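Local coordinates for NMB1025 protein (Neisseria meningitidis serogroup B, PDB 3KJJ) that is of unknown function but belongs to the YjgF/RutC family of trimeric proteins, some of whose relatives deaminate reactive enamine and imine intermediates, at residues B[49-54]-B[114-119]; B[71-76]-B[98-103]; B[9-14]-B[24-29]; B[30-35]-B[56-61]. All blocks are in the same frame, centred on the assembly; numbering follows the deposited sequence.

Contact 1: B[49-54]-B[114-119]; sequences DVLAQI and VEIKIT
On the helix whose Val-50 and Ile-54 press onto strand 114-119, Asp-49 OD2 is held by two donors, away from the strand. The first is Gln-53 NE2 at 2.8 Å, a short but bent bond that meets the oxygen from above the carboxylate plane (43° out of it), and the second is the backbone N of Glu-38. Gln-53 NE2 also bonds Val-36 O, while Asp-49 OD1 takes Asn-39 ND2, so the polar flank of the helix is tied to the preceding loop. The side turned to strand 114-119 is purely aliphatic. Ile-116 of the strand is the middle of the contact: with CD1 anti to CA (chi2 175°), the methyl meets Val-50 CG1 and Leu-51 CD2, both at 3.8 Å. Its other branch, CG2, lies 3.8 Å from Ile-54 CD1, the two isoleucines crossing at about a right angle. Ile-54 and Ile-118 instead reach toward each other tip to tip, Ile-54 CD1 coming within 3.6 Å of Ile-118 CG1. At the other end Val-50 CG2 and Val-114 CG1 touch loosely at 4.4 Å, and Val-114 O, covered by Val-50 CG2, is buried without a partner in the model. Helix and strand axes approach to 8.9 Å, 24° from parallel. Around them, Met-84 and Trp-88 of helix 81-91 pack on Ile-116 and Leu-51, and strands 68-75 and 29-32 flank strand 114-121.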
loop_
_atom_site.group_PDB
_atom_site.type_symbol
_atom_site.label_atom_id
_atom_site.label_comp_id
_atom_site.label_asym_id
_atom_site.label_seq_id
_atom_site.Cartn_x
_atom_site.Cartn_y
_atom_site.Cartn_z
ATOM N N ASP B 49 -19.955 7.963 0.762
ATOM C CA ASP B 49 -20.207 6.887 1.721
ATOM C C ASP B 49 -18.921 6.285 2.285
ATOM O O ASP B 49 -18.847 5.982 3.485
ATOM C CB ASP B 49 -21.055 5.772 1.108
ATOM C CG ASP B 49 -21.337 4.653 2.102
ATOM O OD1 ASP B 49 -22.180 4.853 2.989
ATOM O OD2 ASP B 49 -20.703 3.585 1.999
ATOM N N VAL B 50 -17.927 6.114 1.415
ATOM C CA VAL B 50 -16.650 5.495 1.766
ATOM C C VAL B 50 -15.887 6.419 2.722
ATOM O O VAL B 50 -15.345 5.960 3.724
ATOM C CB VAL B 50 -15.830 5.140 0.489
ATOM C CG1 VAL B 50 -14.350 4.980 0.777
ATOM C CG2 VAL B 50 -16.386 3.835 -0.151
ATOM N N LEU B 51 -15.873 7.716 2.409
ATOM C CA LEU B 51 -15.247 8.704 3.291
ATOM C C LEU B 51 -15.933 8.817 4.665
ATOM O O LEU B 51 -15.260 9.052 5.672
ATOM C CB LEU B 51 -15.072 10.058 2.588
ATOM C CG LEU B 51 -14.172 10.024 1.332
ATOM C CD1 LEU B 51 -14.244 11.317 0.539
ATOM C CD2 LEU B 51 -12.709 9.685 1.657
ATOM N N ALA B 52 -17.251 8.611 4.714
ATOM C CA ALA B 52 -18.002 8.606 5.982
ATOM C C ALA B 52 -17.658 7.412 6.873
ATOM O O ALA B 52 -17.476 7.560 8.086
ATOM C CB ALA B 52 -19.528 8.688 5.728
ATOM N N GLN B 53 -17.527 6.238 6.260
ATOM C CA GLN B 53 -16.972 5.058 6.929
ATOM C C GLN B 53 -15.584 5.313 7.488
ATOM O O GLN B 53 -15.292 4.956 8.636
ATOM C CB GLN B 53 -16.882 3.887 5.953
ATOM C CG GLN B 53 -18.212 3.310 5.525
ATOM C CD GLN B 53 -18.026 2.205 4.511
ATOM O OE1 GLN B 53 -17.408 1.191 4.799
ATOM N NE2 GLN B 53 -18.550 2.409 3.308
ATOM N N ILE B 54 -14.719 5.918 6.672
ATOM C CA ILE B 54 -13.357 6.190 7.103
ATOM C C ILE B 54 -13.368 7.073 8.345
ATOM O O ILE B 54 -12.673 6.765 9.328
ATOM C CB ILE B 54 -12.465 6.739 5.949
ATOM C CG1 ILE B 54 -12.088 5.587 5.002
ATOM C CG2 ILE B 54 -11.208 7.398 6.510
ATOM C CD1 ILE B 54 -11.608 5.998 3.605
ATOM N N VAL B 114 -15.464 2.591 -6.348
ATOM C CA VAL B 114 -14.358 3.142 -5.551
ATOM C C VAL B 114 -14.093 2.337 -4.270
ATOM O O VAL B 114 -15.008 1.777 -3.664
ATOM C CB VAL B 114 -14.576 4.664 -5.227
ATOM C CG1 VAL B 114 -15.832 4.874 -4.339
ATOM C CG2 VAL B 114 -13.325 5.300 -4.604
ATOM N N GLU B 115 -12.822 2.270 -3.896
ATOM C CA GLU B 115 -12.384 1.664 -2.651
ATOM C C GLU B 115 -11.200 2.496 -2.180
ATOM O O GLU B 115 -10.317 2.823 -2.969
ATOM C CB GLU B 115 -11.986 0.190 -2.868
ATOM C CG GLU B 115 -11.540 -0.562 -1.609
ATOM C CD GLU B 115 -11.426 -2.075 -1.810
ATOM O OE1 GLU B 115 -12.008 -2.612 -2.776
ATOM O OE2 GLU B 115 -10.761 -2.738 -0.988
ATOM N N ILE B 116 -11.183 2.860 -0.902
ATOM C CA ILE B 116 -10.096 3.694 -0.381
ATOM C C ILE B 116 -9.453 3.023 0.824
ATOM O O ILE B 116 -10.145 2.632 1.780
ATOM C CB ILE B 116 -10.567 5.133 -0.045
ATOM C CG1 ILE B 116 -11.192 5.793 -1.280
ATOM C CG2 ILE B 116 -9.405 5.977 0.513
ATOM C CD1 ILE B 116 -11.818 7.178 -1.039
ATOM N N LYS B 117 -8.130 2.889 0.741
ATOM C CA LYS B 117 -7.303 2.252 1.752
ATOM C C LYS B 117 -6.454 3.303 2.454
ATOM O O LYS B 117 -5.652 3.990 1.820
ATOM C CB LYS B 117 -6.398 1.213 1.093
ATOM C CG LYS B 117 -5.433 0.495 2.043
ATOM C CD LYS B 117 -6.039 -0.776 2.569
ATOM C CE LYS B 117 -4.959 -1.757 2.951
ATOM N NZ LYS B 117 -5.505 -2.828 3.831
ATOM N N ILE B 118 -6.615 3.393 3.773
ATOM C CA ILE B 118 -6.037 4.474 4.573
ATOM C C ILE B 118 -4.985 3.938 5.542
ATOM O O ILE B 118 -5.169 2.868 6.130
ATOM C CB ILE B 118 -7.141 5.168 5.435
ATOM C CG1 ILE B 118 -8.181 5.871 4.561
ATOM C CG2 ILE B 118 -6.529 6.136 6.458
ATOM C CD1 ILE B 118 -7.677 7.072 3.806
ATOM N N THR B 119 -3.894 4.699 5.680
ATOM C CA THR B 119 -2.945 4.593 6.780
ATOM C C THR B 119 -2.992 5.920 7.539
ATOM O O THR B 119 -2.945 7.002 6.933
ATOM C CB THR B 119 -1.497 4.359 6.282
ATOM O OG1 THR B 119 -1.490 3.352 5.258
ATOM C CG2 THR B 119 -0.569 3.905 7.440
#

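Contact 2: B[71-76]-B[98-103]; sequences AVIYLR and PARACV
Ile-73 and Cys-102, a bridged pair in two parallel strands, form the apolar centre: Ile-73 CG2 lies 4.1 Å from Cys-102 SG. The sulfur, anti to its backbone N (chi1 -175°), also receives Leu-75 CD1 at 3.9 Å. On the other sheet face Val-103 CG2 reaches Tyr-74 CD1 at 3.6 Å, the two side chains pointing the same way, and Val-72 CG1 lies over one face of that ring, toward its rim. Moving outward, Ile-73 CD1 sits over one face of the Arg-100 guanidinium, 3.5 Å from NH1. The charged end itself is held elsewhere, by Asn-85 OD1 at NH1 and by a cation-pi contact with Trp-88, both on helix 81-91, which joins the two strands as a beta-alpha-beta crossover. Ile-73 N bonds Ala-101 O at 2.9 Å and Val-103 N bonds Ile-73 O at 3.0 Å, so Ile-73 straddles Cys-102; Ala-71 straddles Arg-100 likewise. Arg-100 N therefore faces away from strand 71-75 and bonds Ser-33 OG of the third subunit. The chemistry implies an apolar interior ending in a held arginine at a subunit boundary, where Arg-19 of the third subunit also packs, consistent with the ligand pocket of YjgF relatives, though unestablished here.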
loop_
_atom_site.group_PDB
_atom_site.type_symbol
_atom_site.label_atom_id
_atom_site.label_comp_id
_atom_site.label_asym_id
_atom_site.label_seq_id
_atom_site.Cartn_x
_atom_site.Cartn_y
_atom_site.Cartn_z
ATOM N N ALA B 71 -3.297 7.550 1.476
ATOM C CA ALA B 71 -4.548 7.040 0.948
ATOM C C ALA B 71 -4.293 6.488 -0.449
ATOM O O ALA B 71 -3.692 7.160 -1.282
ATOM C CB ALA B 71 -5.585 8.159 0.889
ATOM N N VAL B 72 -4.735 5.261 -0.689
ATOM C CA VAL B 72 -4.727 4.701 -2.030
ATOM C C VAL B 72 -6.180 4.567 -2.435
ATOM O O VAL B 72 -6.999 4.013 -1.691
ATOM C CB VAL B 72 -4.016 3.341 -2.114
ATOM C CG1 VAL B 72 -3.918 2.874 -3.577
ATOM C CG2 VAL B 72 -2.640 3.422 -1.504
ATOM N N ILE B 73 -6.489 5.117 -3.605
ATOM C CA ILE B 73 -7.838 5.143 -4.122
ATOM C C ILE B 73 -7.843 4.281 -5.360
ATOM O O ILE B 73 -7.079 4.519 -6.296
ATOM C CB ILE B 73 -8.290 6.573 -4.480
ATOM C CG1 ILE B 73 -8.249 7.478 -3.238
ATOM C CG2 ILE B 73 -9.715 6.564 -5.090
ATOM C CD1 ILE B 73 -8.247 8.975 -3.584
ATOM N N TYR B 74 -8.678 3.255 -5.320
ATOM C CA TYR B 74 -8.841 2.350 -6.426
ATOM C C TYR B 74 -10.173 2.727 -7.065
ATOM O O TYR B 74 -11.190 2.783 -6.386
ATOM C CB TYR B 74 -8.849 0.910 -5.917
ATOM C CG TYR B 74 -7.570 0.457 -5.235
ATOM C CD1 TYR B 74 -6.431 0.136 -5.975
ATOM C CD2 TYR B 74 -7.508 0.325 -3.842
ATOM C CE1 TYR B 74 -5.260 -0.280 -5.349
ATOM C CE2 TYR B 74 -6.348 -0.082 -3.217
ATOM C CZ TYR B 74 -5.230 -0.385 -3.972
ATOM O OH TYR B 74 -4.083 -0.800 -3.348
ATOM N N LEU B 75 -10.159 3.027 -8.356
ATOM C CA LEU B 75 -11.404 3.218 -9.097
ATOM C C LEU B 75 -11.563 2.081 -10.083
ATOM O O LEU B 75 -10.582 1.636 -10.673
ATOM C CB LEU B 75 -11.407 4.550 -9.854
ATOM C CG LEU B 75 -11.392 5.843 -9.041
ATOM C CD1 LEU B 75 -11.083 7.020 -9.972
ATOM C CD2 LEU B 75 -12.720 6.063 -8.311
ATOM N N ARG B 76 -12.801 1.626 -10.259
ATOM C CA ARG B 76 -13.129 0.612 -11.246
ATOM C C ARG B 76 -12.879 1.142 -12.660
ATOM O O ARG B 76 -12.458 0.404 -13.561
ATOM C CB ARG B 76 -14.589 0.178 -11.092
ATOM C CG ARG B 76 -15.056 -0.761 -12.196
ATOM C CD ARG B 76 -16.539 -1.068 -12.128
ATOM N NE ARG B 76 -16.901 -2.076 -13.123
ATOM C CZ ARG B 76 -16.646 -3.378 -13.016
ATOM N NH1 ARG B 76 -16.030 -3.861 -11.947
ATOM N NH2 ARG B 76 -17.024 -4.211 -13.979
ATOM N N PRO B 98 -3.229 14.097 2.766
ATOM C CA PRO B 98 -2.323 12.949 2.857
ATOM C C PRO B 98 -1.552 12.638 1.572
ATOM O O PRO B 98 -1.906 13.138 0.494
ATOM C CB PRO B 98 -3.276 11.795 3.183
ATOM C CG PRO B 98 -4.534 12.175 2.489
ATOM C CD PRO B 98 -4.641 13.673 2.629
ATOM N N ALA B 99 -0.499 11.827 1.695
ATOM C CA ALA B 99 0.106 11.170 0.524
ATOM C C ALA B 99 -1.015 10.390 -0.150
ATOM O O ALA B 99 -1.833 9.760 0.530
ATOM C CB ALA B 99 1.226 10.240 0.930
ATOM N N ARG B 100 -1.080 10.454 -1.472
ATOM C CA ARG B 100 -2.206 9.854 -2.185
ATOM C C ARG B 100 -1.731 9.213 -3.478
ATOM O O ARG B 100 -0.795 9.691 -4.108
ATOM C CB ARG B 100 -3.267 10.912 -2.495
ATOM C CG ARG B 100 -4.648 10.352 -2.763
ATOM C CD ARG B 100 -5.628 11.416 -3.227
ATOM N NE ARG B 100 -5.616 11.569 -4.678
ATOM C CZ ARG B 100 -6.653 11.945 -5.420
ATOM N NH1 ARG B 100 -7.843 12.204 -4.871
ATOM N NH2 ARG B 100 -6.502 12.034 -6.732
ATOM N N ALA B 101 -2.360 8.103 -3.836
ATOM C CA ALA B 101 -2.181 7.514 -5.154
ATOM C C ALA B 101 -3.546 7.080 -5.666
ATOM O O ALA B 101 -4.413 6.667 -4.893
ATOM C CB ALA B 101 -1.201 6.344 -5.096
ATOM N N CYS B 102 -3.763 7.206 -6.969
ATOM C CA CYS B 102 -5.047 6.800 -7.525
ATOM C C CYS B 102 -4.796 5.957 -8.753
ATOM O O CYS B 102 -4.134 6.410 -9.680
ATOM C CB CYS B 102 -5.939 7.997 -7.856
ATOM S SG CYS B 102 -7.591 7.497 -8.412
ATOM N N VAL B 103 -5.284 4.719 -8.719
ATOM C CA VAL B 103 -5.059 3.770 -9.813
ATOM C C VAL B 103 -6.362 3.073 -10.205
ATOM O O VAL B 103 -7.325 3.054 -9.444
ATOM C CB VAL B 103 -3.923 2.724 -9.512
ATOM C CG1 VAL B 103 -2.628 3.422 -9.075
ATOM C CG2 VAL B 103 -4.349 1.694 -8.472
#

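Contact 3: B[9-14]-B[24-29]; sequences MDIRYF and VGANGL
Val-24 rises from the same sheet face as Ile-11 and Tyr-13 and meets both. Its CB stands 4.1 Å from Arg-12 O. From there CG1, anti to the backbone N (chi1 171°), pushes against Ile-11 CG2 at 3.4 Å, tighter than carbons usually sit. The other branch, CG2, lies 3.8 Å from Tyr-13 CD1, Val-24 and Tyr-13 lying side by side and pointing the same way. Ile-11 CG2 in turn lies over one face of the Tyr-13 ring, offset toward its rim, so valine, isoleucine and tyrosine interlock on one side of the sheet. The second subunit closes over this side, its Val-121 packing on Ile-11 and its Ala-66 on Tyr-13.

This is the first beta hairpin of the chain, with strands 11-16 and 21-26 running antiparallel at the outer end of the sheet. Arg-12 and Gly-25 are its hydrogen-bonded pair: Arg-12 N to Gly-25 O spans 2.7 Å and is almost straight at 174°, and Gly-25 N answers to Arg-12 O at 2.9 Å. Toward the chain start water joins the backbones. One molecule bridges Asp-10 O and Gly-25 O; another lies between Asp-10 O and Asn-27 N. Past Gly-25 a type I' turn runs from Ala-26 to Leu-29, and on it the bent selenomethionine Met-9 lays CE 3.5 Å from Asn-27 CB.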
loop_
_atom_site.group_PDB
_atom_site.type_symbol
_atom_site.label_atom_id
_atom_site.label_comp_id
_atom_site.label_asym_id
_atom_site.label_seq_id
_atom_site.Cartn_x
_atom_site.Cartn_y
_atom_site.Cartn_z
HETATM N N MSE B 9 4.848 -2.596 20.871
HETATM C CA MSE B 9 4.412 -3.140 19.580
HETATM C C MSE B 9 3.011 -3.780 19.628
HETATM O O MSE B 9 2.479 -4.170 18.586
HETATM C CB MSE B 9 5.454 -4.122 19.020
HETATM C CG MSE B 9 6.462 -3.540 18.003
HETATM SE SE MSE B 9 6.682 -1.586 17.894
HETATM C CE MSE B 9 5.499 -1.236 16.372
ATOM N N ASP B 10 2.426 -3.865 20.828
ATOM C CA ASP B 10 1.068 -4.402 21.059
ATOM C C ASP B 10 0.026 -3.940 20.026
ATOM O O ASP B 10 -0.137 -2.740 19.784
ATOM C CB ASP B 10 0.557 -4.005 22.452
ATOM C CG ASP B 10 1.061 -4.917 23.568
ATOM O OD1 ASP B 10 1.448 -6.081 23.305
ATOM O OD2 ASP B 10 1.053 -4.459 24.730
ATOM N N ILE B 11 -0.693 -4.896 19.446
ATOM C CA ILE B 11 -1.682 -4.584 18.408
ATOM C C ILE B 11 -3.091 -4.512 18.987
ATOM O O ILE B 11 -3.452 -5.314 19.853
ATOM C CB ILE B 11 -1.638 -5.610 17.254
ATOM C CG1 ILE B 11 -0.203 -5.826 16.781
ATOM C CG2 ILE B 11 -2.495 -5.147 16.082
ATOM C CD1 ILE B 11 0.011 -7.120 16.032
ATOM N N ARG B 12 -3.868 -3.531 18.525
ATOM C CA ARG B 12 -5.305 -3.496 18.784
ATOM C C ARG B 12 -6.074 -3.699 17.481
ATOM O O ARG B 12 -5.623 -3.259 16.417
ATOM C CB ARG B 12 -5.725 -2.182 19.455
ATOM C CG ARG B 12 -5.557 -2.161 20.980
ATOM C CD ARG B 12 -4.151 -1.744 21.413
ATOM N NE ARG B 12 -4.031 -1.626 22.869
ATOM C CZ ARG B 12 -4.031 -0.475 23.542
ATOM N NH1 ARG B 12 -4.142 0.688 22.907
ATOM N NH2 ARG B 12 -3.916 -0.486 24.865
ATOM N N TYR B 13 -7.211 -4.388 17.568
ATOM C CA TYR B 13 -8.035 -4.716 16.391
ATOM C C TYR B 13 -9.435 -4.130 16.542
ATOM O O TYR B 13 -10.015 -4.166 17.628
ATOM C CB TYR B 13 -8.124 -6.240 16.191
ATOM C CG TYR B 13 -6.793 -6.942 15.963
ATOM C CD1 TYR B 13 -6.387 -7.317 14.681
ATOM C CD2 TYR B 13 -5.947 -7.248 17.039
ATOM C CE1 TYR B 13 -5.149 -7.964 14.473
ATOM C CE2 TYR B 13 -4.736 -7.897 16.849
ATOM C CZ TYR B 13 -4.339 -8.252 15.569
ATOM O OH TYR B 13 -3.132 -8.886 15.414
ATOM N N PHE B 14 -9.981 -3.593 15.454
ATOM C CA PHE B 14 -11.305 -2.981 15.484
ATOM C C PHE B 14 -12.149 -3.559 14.360
ATOM O O PHE B 14 -11.676 -3.683 13.225
ATOM C CB PHE B 14 -11.224 -1.454 15.313
ATOM C CG PHE B 14 -10.319 -0.770 16.301
ATOM C CD1 PHE B 14 -10.826 -0.243 17.483
ATOM C CD2 PHE B 14 -8.960 -0.651 16.047
ATOM C CE1 PHE B 14 -9.984 0.383 18.404
ATOM C CE2 PHE B 14 -8.115 -0.023 16.957
ATOM C CZ PHE B 14 -8.631 0.500 18.131
ATOM N N VAL B 24 -6.786 -1.754 12.350
ATOM C CA VAL B 24 -5.740 -2.380 13.142
ATOM C C VAL B 24 -4.764 -1.277 13.535
ATOM O O VAL B 24 -4.392 -0.451 12.697
ATOM C CB VAL B 24 -4.994 -3.475 12.350
ATOM C CG1 VAL B 24 -3.776 -3.951 13.120
ATOM C CG2 VAL B 24 -5.927 -4.658 12.028
ATOM N N GLY B 25 -4.370 -1.256 14.809
ATOM C CA GLY B 25 -3.482 -0.224 15.326
ATOM C C GLY B 25 -2.353 -0.753 16.182
ATOM O O GLY B 25 -2.585 -1.594 17.059
ATOM N N ALA B 26 -1.147 -0.227 15.937
ATOM C CA ALA B 26 0.091 -0.633 16.615
ATOM C C ALA B 26 1.117 0.500 16.617
ATOM O O ALA B 26 1.399 1.092 15.570
ATOM C CB ALA B 26 0.686 -1.895 15.963
ATOM N N ASN B 27 1.675 0.762 17.804
ATOM C CA ASN B 27 2.557 1.904 18.114
ATOM C C ASN B 27 2.271 3.196 17.369
ATOM O O ASN B 27 3.143 3.731 16.684
ATOM C CB ASN B 27 4.048 1.543 18.002
ATOM C CG ASN B 27 4.964 2.618 18.610
ATOM O OD1 ASN B 27 4.687 3.168 19.682
ATOM N ND2 ASN B 27 6.053 2.924 17.912
ATOM N N GLY B 28 1.045 3.681 17.505
ATOM C CA GLY B 28 0.673 4.971 16.969
ATOM C C GLY B 28 0.138 4.947 15.549
ATOM O O GLY B 28 -0.506 5.901 15.144
ATOM N N LEU B 29 0.407 3.872 14.804
ATOM C CA LEU B 29 -0.050 3.754 13.406
ATOM C C LEU B 29 -1.360 3.003 13.306
ATOM O O LEU B 29 -1.643 2.125 14.117
ATOM C CB LEU B 29 0.981 3.048 12.524
ATOM C CG LEU B 29 2.332 3.706 12.275
ATOM C CD1 LEU B 29 3.283 2.703 11.644
ATOM C CD2 LEU B 29 2.225 4.964 11.433
HETATM O O HOH W 1 -1.858 -0.309 19.607
HETATM O O HOH W 2 1.220 -0.645 20.374
#

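Contact 4: B[30-35]-B[56-61]; sequences IFLSGM and RWLAEC
Strand 30-32 and helix 56-60 run in roughly opposite directions, their axes inclined at 152° and 9.9 Å apart at the closest. Ile-30 CA lies 7.3 Å from Cys-61 CA, and Leu-32 CA 7.7 Å from Trp-57 CA; alternate strand residues therefore look at the last turn of the helix. Ile-30 ends on Cys-61, with CD1 3.6 Å from Cys-61 CB and CG2 4.0 Å from Cys-61 SG. Leu-32 goes into the middle. Its CD1 meets Leu-58 CD2 at 4.0 Å, the two leucines crossing at about a right angle, while Leu-32 CD2 touches Trp-57 CB at 4.1 Å. Three residues on, selenomethionine Met-35 also points toward the helix. A bend at chi2 (-79°) places its SE beside the Trp-57 indole, 4.4 Å from the centroid of the five-membered ring and 57° off the normal: an oblique Met-aromatic contact, with the two side chains crossing at about a right angle. Between Leu-32 and Met-35, Ser-33 looks elsewhere, its OG bonding Ser-21 O and meeting Arg-100 N of the second subunit. Glu-22 and Ala-23 of strand 21-26 continue the surface on which Trp-57 and Cys-61 lie. Strand 29-32, helix 43-60 and strand 68-75 make a beta-alpha-beta crossover that passes over strand 114-121, and a long helix laid on one face of the sheet in this way belongs to the alpha+beta, chorismate mutase-like fold of the YjgF family.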
loop_
_atom_site.group_PDB
_atom_site.type_symbol
_atom_site.label_atom_id
_atom_site.label_comp_id
_atom_site.label_asym_id
_atom_site.label_seq_id
_atom_site.Cartn_x
_atom_site.Cartn_y
_atom_site.Cartn_z
ATOM N N ILE B 30 -2.130 3.330 12.274
ATOM C CA ILE B 30 -3.474 2.793 12.087
ATOM C C ILE B 30 -3.612 2.381 10.621
ATOM O O ILE B 30 -3.316 3.172 9.727
ATOM C CB ILE B 30 -4.533 3.856 12.446
ATOM C CG1 ILE B 30 -4.565 4.093 13.965
ATOM C CG2 ILE B 30 -5.933 3.459 11.923
ATOM C CD1 ILE B 30 -5.153 5.437 14.367
ATOM N N PHE B 31 -4.027 1.138 10.392
ATOM C CA PHE B 31 -4.264 0.629 9.049
ATOM C C PHE B 31 -5.750 0.294 8.907
ATOM O O PHE B 31 -6.286 -0.510 9.671
ATOM C CB PHE B 31 -3.375 -0.597 8.776
ATOM C CG PHE B 31 -1.905 -0.282 8.736
ATOM C CD1 PHE B 31 -1.264 -0.057 7.523
ATOM C CD2 PHE B 31 -1.165 -0.195 9.915
ATOM C CE1 PHE B 31 0.102 0.237 7.475
ATOM C CE2 PHE B 31 0.199 0.104 9.881
ATOM C CZ PHE B 31 0.832 0.315 8.660
ATOM N N LEU B 32 -6.433 0.943 7.967
ATOM C CA LEU B 32 -7.830 0.592 7.696
ATOM C C LEU B 32 -7.909 -0.431 6.554
ATOM O O LEU B 32 -7.139 -0.340 5.593
ATOM C CB LEU B 32 -8.654 1.829 7.335
ATOM C CG LEU B 32 -8.764 3.052 8.253
ATOM C CD1 LEU B 32 -9.921 3.970 7.791
ATOM C CD2 LEU B 32 -8.968 2.654 9.708
ATOM N N SER B 33 -8.830 -1.392 6.661
ATOM C CA SER B 33 -9.193 -2.235 5.515
ATOM C C SER B 33 -9.610 -1.279 4.405
ATOM O O SER B 33 -10.016 -0.149 4.671
ATOM C CB SER B 33 -10.375 -3.178 5.846
ATOM O OG SER B 33 -9.956 -4.378 6.479
ATOM N N GLY B 34 -9.498 -1.730 3.159
ATOM C CA GLY B 34 -10.075 -1.003 2.044
ATOM C C GLY B 34 -11.566 -0.832 2.261
ATOM O O GLY B 34 -12.305 -1.803 2.487
HETATM N N MSE B 35 -12.014 0.409 2.190
HETATM C CA MSE B 35 -13.414 0.704 2.473
HETATM C C MSE B 35 -14.126 0.804 1.144
HETATM O O MSE B 35 -13.656 1.464 0.222
HETATM C CB MSE B 35 -13.569 1.977 3.292
HETATM C CG MSE B 35 -12.900 1.918 4.675
HETATM SE SE MSE B 35 -13.874 0.951 6.079
HETATM C CE MSE B 35 -12.522 1.071 7.463
ATOM N N ARG B 56 -15.722 7.263 10.531
ATOM C CA ARG B 56 -16.226 6.480 11.660
ATOM C C ARG B 56 -15.149 5.558 12.235
ATOM O O ARG B 56 -14.986 5.492 13.454
ATOM C CB ARG B 56 -17.507 5.719 11.299
ATOM C CG ARG B 56 -18.752 6.612 11.180
ATOM C CD ARG B 56 -20.068 5.807 11.171
ATOM N NE ARG B 56 -20.133 4.827 10.081
ATOM C CZ ARG B 56 -20.553 5.096 8.843
ATOM N NH1 ARG B 56 -20.943 6.322 8.522
ATOM N NH2 ARG B 56 -20.576 4.134 7.917
ATOM N N TRP B 57 -14.379 4.903 11.363
ATOM C CA TRP B 57 -13.305 4.013 11.811
ATOM C C TRP B 57 -12.079 4.741 12.358
ATOM O O TRP B 57 -11.413 4.230 13.257
ATOM C CB TRP B 57 -12.919 2.988 10.728
ATOM C CG TRP B 57 -14.019 1.964 10.507
ATOM C CD1 TRP B 57 -14.792 1.822 9.387
ATOM C CD2 TRP B 57 -14.478 0.971 11.437
ATOM N NE1 TRP B 57 -15.687 0.801 9.554
ATOM C CE2 TRP B 57 -15.522 0.263 10.807
ATOM C CE3 TRP B 57 -14.120 0.623 12.747
ATOM C CZ2 TRP B 57 -16.209 -0.780 11.437
ATOM C CZ3 TRP B 57 -14.795 -0.423 13.369
ATOM C CH2 TRP B 57 -15.830 -1.112 12.711
ATOM N N LEU B 58 -11.801 5.940 11.850
ATOM C CA LEU B 58 -10.680 6.721 12.371
ATOM C C LEU B 58 -11.017 7.219 13.779
ATOM O O LEU B 58 -10.166 7.180 14.677
ATOM C CB LEU B 58 -10.297 7.868 11.413
ATOM C CG LEU B 58 -9.591 7.484 10.091
ATOM C CD1 LEU B 58 -9.230 8.725 9.277
ATOM C CD2 LEU B 58 -8.354 6.611 10.295
ATOM N N ALA B 59 -12.262 7.657 13.972
ATOM C CA ALA B 59 -12.771 8.031 15.301
ATOM C C ALA B 59 -12.607 6.889 16.305
ATOM O O ALA B 59 -12.057 7.076 17.398
ATOM C CB ALA B 59 -14.236 8.473 15.216
ATOM N N GLU B 60 -13.056 5.698 15.918
ATOM C CA GLU B 60 -12.900 4.522 16.758
ATOM C C GLU B 60 -11.434 4.265 17.153
ATOM O O GLU B 60 -11.173 3.779 18.247
ATOM C CB GLU B 60 -13.530 3.294 16.089
ATOM C CG GLU B 60 -14.108 2.301 17.094
ATOM C CD GLU B 60 -15.261 1.470 16.535
ATOM O OE1 GLU B 60 -15.307 0.254 16.828
ATOM O OE2 GLU B 60 -16.125 2.027 15.818
ATOM N N CYS B 61 -10.486 4.608 16.276
ATOM C CA CYS B 61 -9.050 4.397 16.557
ATOM C C CYS B 61 -8.330 5.557 17.254
ATOM O O CYS B 61 -7.113 5.492 17.487
ATOM C CB CYS B 61 -8.294 4.044 15.271
ATOM S SG CYS B 61 -8.883 2.552 14.457
#

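How the contacts relate
Contacts 1 and 4 are two halves of one interface: both lay helix 43-60 on the sheet, contact 1 through its middle and contact 4 through its end, and strands 114-121 and 29-32 that receive it are neighbours. Both are buried and joined by side chains alone. Contact 2, also buried, is a strand pair held by backbone bonds; it meets contact 1 directly, Tyr-74 N probably bonding Glu-115 O. Contact 3, the surface hairpin, lies about 17 Å from the chain centre and lets water in between its strands, yet Phe-14 CD2 touches Cys-61 SG of contact 4 at 3.6 Å. Contacts 2 and 3 belong to the same sheet but do not touch, their centres about 23 Å apart.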